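Local structure of small S protein (Podospora anserina, 2WVQ) at residues 93-98 / 165-170; 44-49 / 128-133. The protein drives heterokaryon incompatibility in the fungus by forming the [het-s] prion and by interacting with het-S from incompatible cells to trigger a lethal reaction. The protein carries 2 engineered substitutions. All coordinates share one frame; numbering follows the deposited sequence.

How the contacts relate
Both contacts join helices of the globular HeLo domain, the part of the protein that is dispensable for prion formation. Contact 1 pairs helix 79-108 with helix 157-176, nearly antiparallel. Contact 2 pairs helix 42-62 with helix 124-140, close to parallel. Their centres are about 18 Å apart and lie on opposite sides of the chain's centre. The nearest atoms come within about 4 Å without touching. Along the sequence the four segments alternate, so the two pairings cross along the chain. Leu-49, in segment 44-49 but not itself in contact 2, packs on Ile-163 and Val-164 of helix 157-176. The second subunit of the dimer reaches contact 1 but not contact 2.

Contact 1 of 2, residues 93-98 / 165-170; sequences LLFESA and DQVARF
Two antiparallel helices of the HeLo domain, 79-108 and 157-176, meet here inside a mostly helical fold. The axes of the two segments run at 173° and come no closer than 11.6 Å, so side chains must bridge the gap. Leu-94 does most of this. Its CB points toward helix 157-176, and CG lies anti to the backbone N (chi1 -170°). The chain then forks between the helices. CD2 reaches furthest and touches Gln-166 CB at 3.5 Å. The same methyl also meets Val-167 CG2 at 3.9 Å. It comes to Phe-170 CE1 at the ring edge, in the plane of the ring, also at 3.9 Å. The other methyl, CD1, lies against the end of Gln-166, with OE1 at 3.9 Å. Gln-166 and Leu-94 cross obliquely. The Gln-166 chain is bent at chi2 (-141°), and its OE1 accepts a hydrogen bond from Lys-162 NZ of the second subunit. An apolar contact within the chain thus adjoins a polar link of the dimer. Phe-170 also packs on Ile-87, Glu-90 and Ile-91 of helix 79-108. Phe-95 is set against Phe-29 edge-to-face and adds a lesser apolar contact: its CE1 lies 4.3 Å from Val-167 CG2.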
ATOM      1  N   LEU A  93      -4.844   7.190  -0.688  1.00 30.06           N
ATOM      2  CA  LEU A  93      -4.908   5.819  -1.272  1.00 30.36           C
ATOM      3  C   LEU A  93      -4.558   4.723  -0.238  1.00 30.37           C
ATOM      4  O   LEU A  93      -5.151   3.641  -0.235  1.00 30.32           O
ATOM      5  CB  LEU A  93      -3.961   5.727  -2.475  1.00 29.61           C
ATOM      6  CG  LEU A  93      -4.394   5.876  -3.935  1.00 30.91           C
ATOM      7  CD1 LEU A  93      -5.693   6.623  -4.133  1.00 30.59           C
ATOM      8  CD2 LEU A  93      -3.286   6.468  -4.778  1.00 30.31           C
ATOM      9  N   LEU A  94      -3.555   5.002   0.573  1.00 29.29           N
ATOM     10  CA  LEU A  94      -3.128   4.178   1.694  1.00 30.98           C
ATOM     11  C   LEU A  94      -4.270   3.820   2.666  1.00 29.43           C
ATOM     12  O   LEU A  94      -4.421   2.667   3.084  1.00 28.88           O
ATOM     13  CB  LEU A  94      -2.000   4.928   2.452  1.00 30.90           C
ATOM     14  CG  LEU A  94      -1.197   4.206   3.528  1.00 34.15           C
ATOM     15  CD1 LEU A  94      -0.684   2.878   2.914  1.00 36.84           C
ATOM     16  CD2 LEU A  94      -0.013   5.084   3.963  1.00 33.74           C
ATOM     17  N   PHE A  95      -5.054   4.828   3.031  1.00 27.79           N
ATOM     18  CA  PHE A  95      -6.191   4.691   3.926  1.00 26.96           C
ATOM     19  C   PHE A  95      -7.395   4.051   3.192  1.00 27.32           C
ATOM     20  O   PHE A  95      -8.095   3.207   3.762  1.00 26.29           O
ATOM     21  CB  PHE A  95      -6.559   6.078   4.534  1.00 27.49           C
ATOM     22  CG  PHE A  95      -5.692   6.487   5.715  1.00 28.56           C
ATOM     23  CD1 PHE A  95      -4.678   7.455   5.568  1.00 30.32           C
ATOM     24  CD2 PHE A  95      -5.891   5.900   6.971  1.00 27.99           C
ATOM     25  CE1 PHE A  95      -3.842   7.815   6.668  1.00 30.52           C
ATOM     26  CE2 PHE A  95      -5.091   6.284   8.122  1.00 33.48           C
ATOM     27  CZ  PHE A  95      -4.068   7.233   7.962  1.00 31.84           C
ATOM     28  N   GLU A  96      -7.604   4.410   1.920  1.00 26.02           N
ATOM     29  CA  GLU A  96      -8.645   3.771   1.122  1.00 27.69           C
ATOM     30  C   GLU A  96      -8.441   2.220   1.059  1.00 27.56           C
ATOM     31  O   GLU A  96      -9.358   1.483   1.380  1.00 27.92           O
ATOM     32  CB  GLU A  96      -8.712   4.386  -0.280  1.00 27.99           C
ATOM     33  CG  GLU A  96     -10.061   4.218  -0.931  1.00 32.71           C
ATOM     34  CD  GLU A  96     -10.064   4.606  -2.401  1.00 36.80           C
ATOM     35  OE1 GLU A  96     -11.035   4.220  -3.081  1.00 38.16           O
ATOM     36  OE2 GLU A  96      -9.121   5.291  -2.863  1.00 35.25           O
ATOM     37  N   SER A  97      -7.241   1.768   0.701  1.00 27.06           N
ATOM     38  CA  SER A  97      -6.830   0.359   0.753  1.00 28.31           C
ATOM     39  C   SER A  97      -7.067  -0.362   2.081  1.00 29.04           C
ATOM     40  O   SER A  97      -7.560  -1.512   2.091  1.00 29.57           O
ATOM     41  CB  SER A  97      -5.339   0.242   0.363  1.00 29.14           C
ATOM     42  OG  SER A  97      -5.136   0.764  -0.937  1.00 29.06           O
ATOM     43  N   ALA A  98      -6.659   0.256   3.190  1.00 29.18           N
ATOM     44  CA  ALA A  98      -6.821  -0.319   4.528  1.00 29.50           C
ATOM     45  C   ALA A  98      -8.299  -0.589   4.857  1.00 29.67           C
ATOM     46  O   ALA A  98      -8.624  -1.661   5.418  1.00 29.11           O
ATOM     47  CB  ALA A  98      -6.181   0.597   5.590  1.00 29.95           C
ATOM     48  N   ASP A 165       4.291   2.834   9.194  1.00 35.21           N
ATOM     49  CA  ASP A 165       5.534   2.812   8.437  1.00 35.68           C
ATOM     50  C   ASP A 165       5.488   3.607   7.137  1.00 35.04           C
ATOM     51  O   ASP A 165       6.409   4.366   6.837  1.00 34.57           O
ATOM     52  CB  ASP A 165       5.984   1.361   8.125  1.00 36.63           C
ATOM     53  CG  ASP A 165       6.350   0.553   9.388  1.00 40.58           C
ATOM     54  OD1 ASP A 165       6.632  -0.669   9.258  1.00 42.54           O
ATOM     55  OD2 ASP A 165       6.352   1.125  10.511  1.00 45.49           O
ATOM     56  N   GLN A 166       4.435   3.422   6.350  1.00 35.02           N
ATOM     57  CA  GLN A 166       4.271   4.206   5.126  1.00 35.22           C
ATOM     58  C   GLN A 166       4.003   5.699   5.394  1.00 35.49           C
ATOM     59  O   GLN A 166       4.503   6.544   4.651  1.00 36.17           O
ATOM     60  CB  GLN A 166       3.188   3.605   4.242  1.00 35.34           C
ATOM     61  CG  GLN A 166       3.571   2.239   3.672  1.00 36.88           C
ATOM     62  CD  GLN A 166       3.122   2.060   2.239  1.00 42.60           C
ATOM     63  OE1 GLN A 166       2.534   1.028   1.889  1.00 45.01           O
ATOM     64  NE2 GLN A 166       3.427   3.049   1.379  1.00 44.16           N
ATOM     65  N   VAL A 167       3.233   6.029   6.435  1.00 35.24           N
ATOM     66  CA  VAL A 167       3.017   7.468   6.779  1.00 35.59           C
ATOM     67  C   VAL A 167       4.332   8.142   7.177  1.00 35.06           C
ATOM     68  O   VAL A 167       4.582   9.261   6.736  1.00 36.83           O
ATOM     69  CB  VAL A 167       1.816   7.752   7.764  1.00 34.67           C
ATOM     70  CG1 VAL A 167       1.763   9.241   8.232  1.00 35.40           C
ATOM     71  CG2 VAL A 167       0.441   7.404   7.093  1.00 34.10           C
ATOM     72  N   ALA A 168       5.178   7.453   7.945  1.00 34.04           N
ATOM     73  CA  ALA A 168       6.492   7.958   8.369  1.00 34.73           C
ATOM     74  C   ALA A 168       7.375   8.237   7.164  1.00 35.02           C
ATOM     75  O   ALA A 168       7.981   9.311   7.072  1.00 34.28           O
ATOM     76  CB  ALA A 168       7.201   6.973   9.346  1.00 34.31           C
ATOM     77  N   ARG A 169       7.415   7.285   6.227  1.00 35.28           N
ATOM     78  CA  ARG A 169       8.148   7.457   4.977  1.00 35.63           C
ATOM     79  C   ARG A 169       7.594   8.587   4.103  1.00 34.79           C
ATOM     80  O   ARG A 169       8.354   9.342   3.509  1.00 34.94           O
ATOM     81  CB  ARG A 169       8.269   6.138   4.175  1.00 36.84           C
ATOM     82  CG  ARG A 169       8.992   4.981   4.907  1.00 40.14           C
ATOM     83  CD  ARG A 169      10.047   5.463   5.906  1.00 45.36           C
ATOM     84  NE  ARG A 169       9.912   4.733   7.170  1.00 50.43           N
ATOM     85  CZ  ARG A 169      10.214   5.204   8.380  1.00 51.08           C
ATOM     86  NH1 ARG A 169      10.669   6.445   8.539  1.00 48.97           N
ATOM     87  NH2 ARG A 169      10.042   4.419   9.446  1.00 51.78           N
ATOM     88  N   PHE A 170       6.276   8.730   4.051  1.00 34.88           N
ATOM     89  CA  PHE A 170       5.687   9.807   3.284  1.00 34.78           C
ATOM     90  C   PHE A 170       6.005  11.192   3.887  1.00 35.48           C
ATOM     91  O   PHE A 170       6.213  12.131   3.133  1.00 35.75           O
ATOM     92  CB  PHE A 170       4.181   9.623   3.102  1.00 33.80           C
ATOM     93  CG  PHE A 170       3.789   8.585   2.060  1.00 33.48           C
ATOM     94  CD1 PHE A 170       2.796   7.632   2.345  1.00 33.63           C
ATOM     95  CD2 PHE A 170       4.370   8.563   0.795  1.00 32.72           C
ATOM     96  CE1 PHE A 170       2.395   6.698   1.384  1.00 28.19           C
ATOM     97  CE2 PHE A 170       3.979   7.623  -0.158  1.00 31.89           C
ATOM     98  CZ  PHE A 170       2.993   6.686   0.141  1.00 29.79           C
TER

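Contact 2 of 2, residues 44-49 / 128-133; sequences RCQLRL and ALHRRL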
ATOM      1  N   ARG A  44      -0.035   0.735  23.059  1.00 30.56           N
ATOM      2  CA  ARG A  44       1.150   1.141  22.292  1.00 31.85           C
ATOM      3  C   ARG A  44       0.847   1.390  20.812  1.00 31.09           C
ATOM      4  O   ARG A  44       1.300   2.381  20.258  1.00 29.86           O
ATOM      5  CB  ARG A  44       2.296   0.137  22.461  1.00 32.17           C
ATOM      6  CG  ARG A  44       3.603   0.479  21.737  1.00 33.50           C
ATOM      7  CD  ARG A  44       4.447  -0.821  21.555  1.00 35.35           C
ATOM      8  NE  ARG A  44       4.853  -1.061  20.160  1.00 43.00           N
ATOM      9  CZ  ARG A  44       5.789  -0.365  19.492  1.00 48.12           C
ATOM     10  NH1 ARG A  44       6.458   0.654  20.071  1.00 47.88           N
ATOM     11  NH2 ARG A  44       6.056  -0.683  18.219  1.00 48.22           N
ATOM     12  N   CYS A  45       0.094   0.488  20.168  1.00 31.40           N
ATOM     13  CA  CYS A  45      -0.247   0.641  18.747  1.00 30.46           C
ATOM     14  C   CYS A  45      -1.097   1.905  18.469  1.00 29.84           C
ATOM     15  O   CYS A  45      -0.932   2.564  17.436  1.00 29.11           O
ATOM     16  CB  CYS A  45      -0.950  -0.627  18.237  1.00 31.61           C
ATOM     17  SG  CYS A  45       0.225  -1.998  18.048  1.00 34.79           S
ATOM     18  N   GLN A  46      -2.021   2.211  19.378  1.00 28.92           N
ATOM     19  CA  GLN A  46      -2.816   3.434  19.289  1.00 28.82           C
ATOM     20  C   GLN A  46      -1.916   4.677  19.411  1.00 27.76           C
ATOM     21  O   GLN A  46      -2.024   5.567  18.572  1.00 26.51           O
ATOM     22  CB  GLN A  46      -3.932   3.460  20.337  1.00 28.75           C
ATOM     23  CG  GLN A  46      -4.793   4.739  20.325  1.00 31.10           C
ATOM     24  CD  GLN A  46      -5.535   4.932  19.019  1.00 35.20           C
ATOM     25  OE1 GLN A  46      -6.410   4.142  18.684  1.00 38.24           O
ATOM     26  NE2 GLN A  46      -5.178   5.980  18.264  1.00 32.28           N
ATOM     27  N   LEU A  47      -1.010   4.698  20.388  1.00 27.64           N
ATOM     28  CA  LEU A  47      -0.036   5.805  20.507  1.00 28.74           C
ATOM     29  C   LEU A  47       0.869   5.966  19.260  1.00 29.69           C
ATOM     30  O   LEU A  47       1.204   7.095  18.904  1.00 29.27           O
ATOM     31  CB  LEU A  47       0.784   5.715  21.811  1.00 28.48           C
ATOM     32  CG  LEU A  47       0.004   5.901  23.135  1.00 29.14           C
ATOM     33  CD1 LEU A  47       0.818   5.540  24.345  1.00 30.39           C
ATOM     34  CD2 LEU A  47      -0.582   7.303  23.292  1.00 29.12           C
ATOM     35  N   ARG A  48       1.283   4.852  18.628  1.00 30.05           N
ATOM     36  CA  ARG A  48       2.071   4.876  17.381  1.00 31.20           C
ATOM     37  C   ARG A  48       1.295   5.572  16.243  1.00 31.61           C
ATOM     38  O   ARG A  48       1.868   6.388  15.499  1.00 31.61           O
ATOM     39  CB  ARG A  48       2.456   3.465  16.902  1.00 31.90           C
ATOM     40  CG  ARG A  48       3.193   2.583  17.843  1.00 34.86           C
ATOM     41  CD  ARG A  48       4.705   2.705  17.702  1.00 39.60           C
ATOM     42  NE  ARG A  48       5.215   2.267  16.399  1.00 41.15           N
ATOM     43  CZ  ARG A  48       6.493   2.383  16.024  1.00 41.57           C
ATOM     44  NH1 ARG A  48       7.385   2.929  16.854  1.00 39.20           N
ATOM     45  NH2 ARG A  48       6.885   1.957  14.823  1.00 39.38           N
ATOM     46  N   LEU A  49       0.005   5.255  16.119  1.00 30.58           N
ATOM     47  CA  LEU A  49      -0.920   5.965  15.220  1.00 31.02           C
ATOM     48  C   LEU A  49      -1.089   7.484  15.530  1.00 29.83           C
ATOM     49  O   LEU A  49      -1.076   8.322  14.609  1.00 28.22           O
ATOM     50  CB  LEU A  49      -2.289   5.280  15.233  1.00 30.91           C
ATOM     51  CG  LEU A  49      -3.019   4.634  14.040  1.00 35.11           C
ATOM     52  CD1 LEU A  49      -2.173   4.157  12.815  1.00 32.00           C
ATOM     53  CD2 LEU A  49      -3.945   3.530  14.541  1.00 32.01           C
ATOM     54  N   ALA A 128      -3.955   9.562  28.880  1.00 32.85           N
ATOM     55  CA  ALA A 128      -3.584  10.993  28.921  1.00 32.75           C
ATOM     56  C   ALA A 128      -2.701  11.413  27.725  1.00 32.80           C
ATOM     57  O   ALA A 128      -2.883  12.501  27.160  1.00 32.25           O
ATOM     58  CB  ALA A 128      -2.921  11.350  30.230  1.00 32.51           C
ATOM     59  N   LEU A 129      -1.741  10.549  27.361  1.00 32.48           N
ATOM     60  CA  LEU A 129      -0.897  10.762  26.192  1.00 32.58           C
ATOM     61  C   LEU A 129      -1.744  10.789  24.908  1.00 33.41           C
ATOM     62  O   LEU A 129      -1.597  11.700  24.088  1.00 33.00           O
ATOM     63  CB  LEU A 129       0.230   9.727  26.118  1.00 32.50           C
ATOM     64  CG  LEU A 129       1.700  10.152  26.284  1.00 33.07           C
ATOM     65  CD1 LEU A 129       1.862  11.522  26.947  1.00 34.18           C
ATOM     66  CD2 LEU A 129       2.582   9.093  26.978  1.00 32.45           C
ATOM     67  N   HIS A 130      -2.658   9.829  24.781  1.00 32.91           N
ATOM     68  CA  HIS A 130      -3.575   9.732  23.646  1.00 33.05           C
ATOM     69  C   HIS A 130      -4.361  11.039  23.500  1.00 33.59           C
ATOM     70  O   HIS A 130      -4.344  11.666  22.435  1.00 33.14           O
ATOM     71  CB  HIS A 130      -4.504   8.523  23.815  1.00 31.62           C
ATOM     72  CG  HIS A 130      -5.584   8.429  22.778  1.00 31.41           C
ATOM     73  ND1 HIS A 130      -5.333   8.158  21.443  1.00 27.32           N
ATOM     74  CD2 HIS A 130      -6.925   8.576  22.889  1.00 29.74           C
ATOM     75  CE1 HIS A 130      -6.475   8.163  20.780  1.00 26.56           C
ATOM     76  NE2 HIS A 130      -7.455   8.418  21.635  1.00 29.80           N
ATOM     77  N   ARG A 131      -4.990  11.471  24.590  1.00 34.27           N
ATOM     78  CA  ARG A 131      -5.736  12.726  24.586  1.00 35.33           C
ATOM     79  C   ARG A 131      -4.887  13.973  24.314  1.00 34.78           C
ATOM     80  O   ARG A 131      -5.310  14.816  23.542  1.00 34.32           O
ATOM     81  CB  ARG A 131      -6.612  12.844  25.824  1.00 35.95           C
ATOM     82  CG  ARG A 131      -7.746  11.864  25.747  1.00 38.23           C
ATOM     83  CD  ARG A 131      -8.279  11.487  27.098  1.00 40.91           C
ATOM     84  NE  ARG A 131      -9.425  10.599  26.904  1.00 44.05           N
ATOM     85  CZ  ARG A 131     -10.333  10.288  27.830  1.00 43.84           C
ATOM     86  NH1 ARG A 131     -10.247  10.770  29.065  1.00 43.33           N
ATOM     87  NH2 ARG A 131     -11.322   9.459  27.510  1.00 44.35           N
ATOM     88  N   ARG A 132      -3.690  14.051  24.903  1.00 34.47           N
ATOM     89  CA  ARG A 132      -2.722  15.130  24.626  1.00 35.24           C
ATOM     90  C   ARG A 132      -2.286  15.178  23.144  1.00 34.69           C
ATOM     91  O   ARG A 132      -2.273  16.241  22.528  1.00 33.77           O
ATOM     92  CB  ARG A 132      -1.495  14.996  25.550  1.00 35.27           C
ATOM     93  CG  ARG A 132      -0.283  15.843  25.142  1.00 38.18           C
ATOM     94  CD  ARG A 132       0.739  15.965  26.270  1.00 37.39           C
ATOM     95  NE  ARG A 132       0.396  17.057  27.179  1.00 47.00           N
ATOM     96  CZ  ARG A 132      -0.188  16.911  28.368  1.00 48.79           C
ATOM     97  NH1 ARG A 132      -0.497  15.701  28.828  1.00 49.96           N
ATOM     98  NH2 ARG A 132      -0.461  17.985  29.105  1.00 48.58           N
ATOM     99  N   LEU A 133      -1.919  14.026  22.584  1.00 33.06           N
ATOM    100  CA  LEU A 133      -1.504  13.940  21.181  1.00 33.86           C
ATOM    101  C   LEU A 133      -2.632  14.267  20.224  1.00 33.03           C
ATOM    102  O   LEU A 133      -2.430  14.956  19.209  1.00 33.99           O
ATOM    103  CB  LEU A 133      -0.913  12.558  20.877  1.00 32.80           C
ATOM    104  CG  LEU A 133       0.554  12.140  20.749  1.00 34.81           C
ATOM    105  CD1 LEU A 133       1.624  13.047  21.306  1.00 34.07           C
ATOM    106  CD2 LEU A 133       0.695  10.729  21.333  1.00 32.30           C
TER
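Leu-47 CD2 is the centre of the apolar half of this contact. It sits 3.6 Å from the backbone N of His-130 and 3.8 Å from Leu-129 CB. Leu-133 CD2 completes the group, 4.1 Å from the same methyl. CG of Leu-47 is anti to its carbonyl carbon (chi1 -66°), and the side chain crosses Leu-129 at about a right angle. Beside it lies a polar pair. Gln-46 bends at chi2 (62°) and crosses the His-130 ring obliquely, with CG 3.6 Å from ND1. Its amide follows, with NE2 3.6 Å from His-130 CE1. No hydrogen bond joins the two groups directly. Asp-50, one turn on from Gln-46, holds both: OD1 bonds to His-130 ND1 and OD2 to Gln-46 NE2. One carboxylate therefore positions both groups, and its charge may favour a protonated imidazole. Further out, Ile-203 of helix 198-207 covers Leu-47 and Leu-129, while Met-122 packs on Gln-46. The segment axes approach to 9.9 Å and cross at 15°, with Leu-47 and His-130 as the nearest backbone pair. The result is a near-parallel helix pair in the helical HeLo domain, with a leucine cluster beside a Gln-His pair bound by one aspartate.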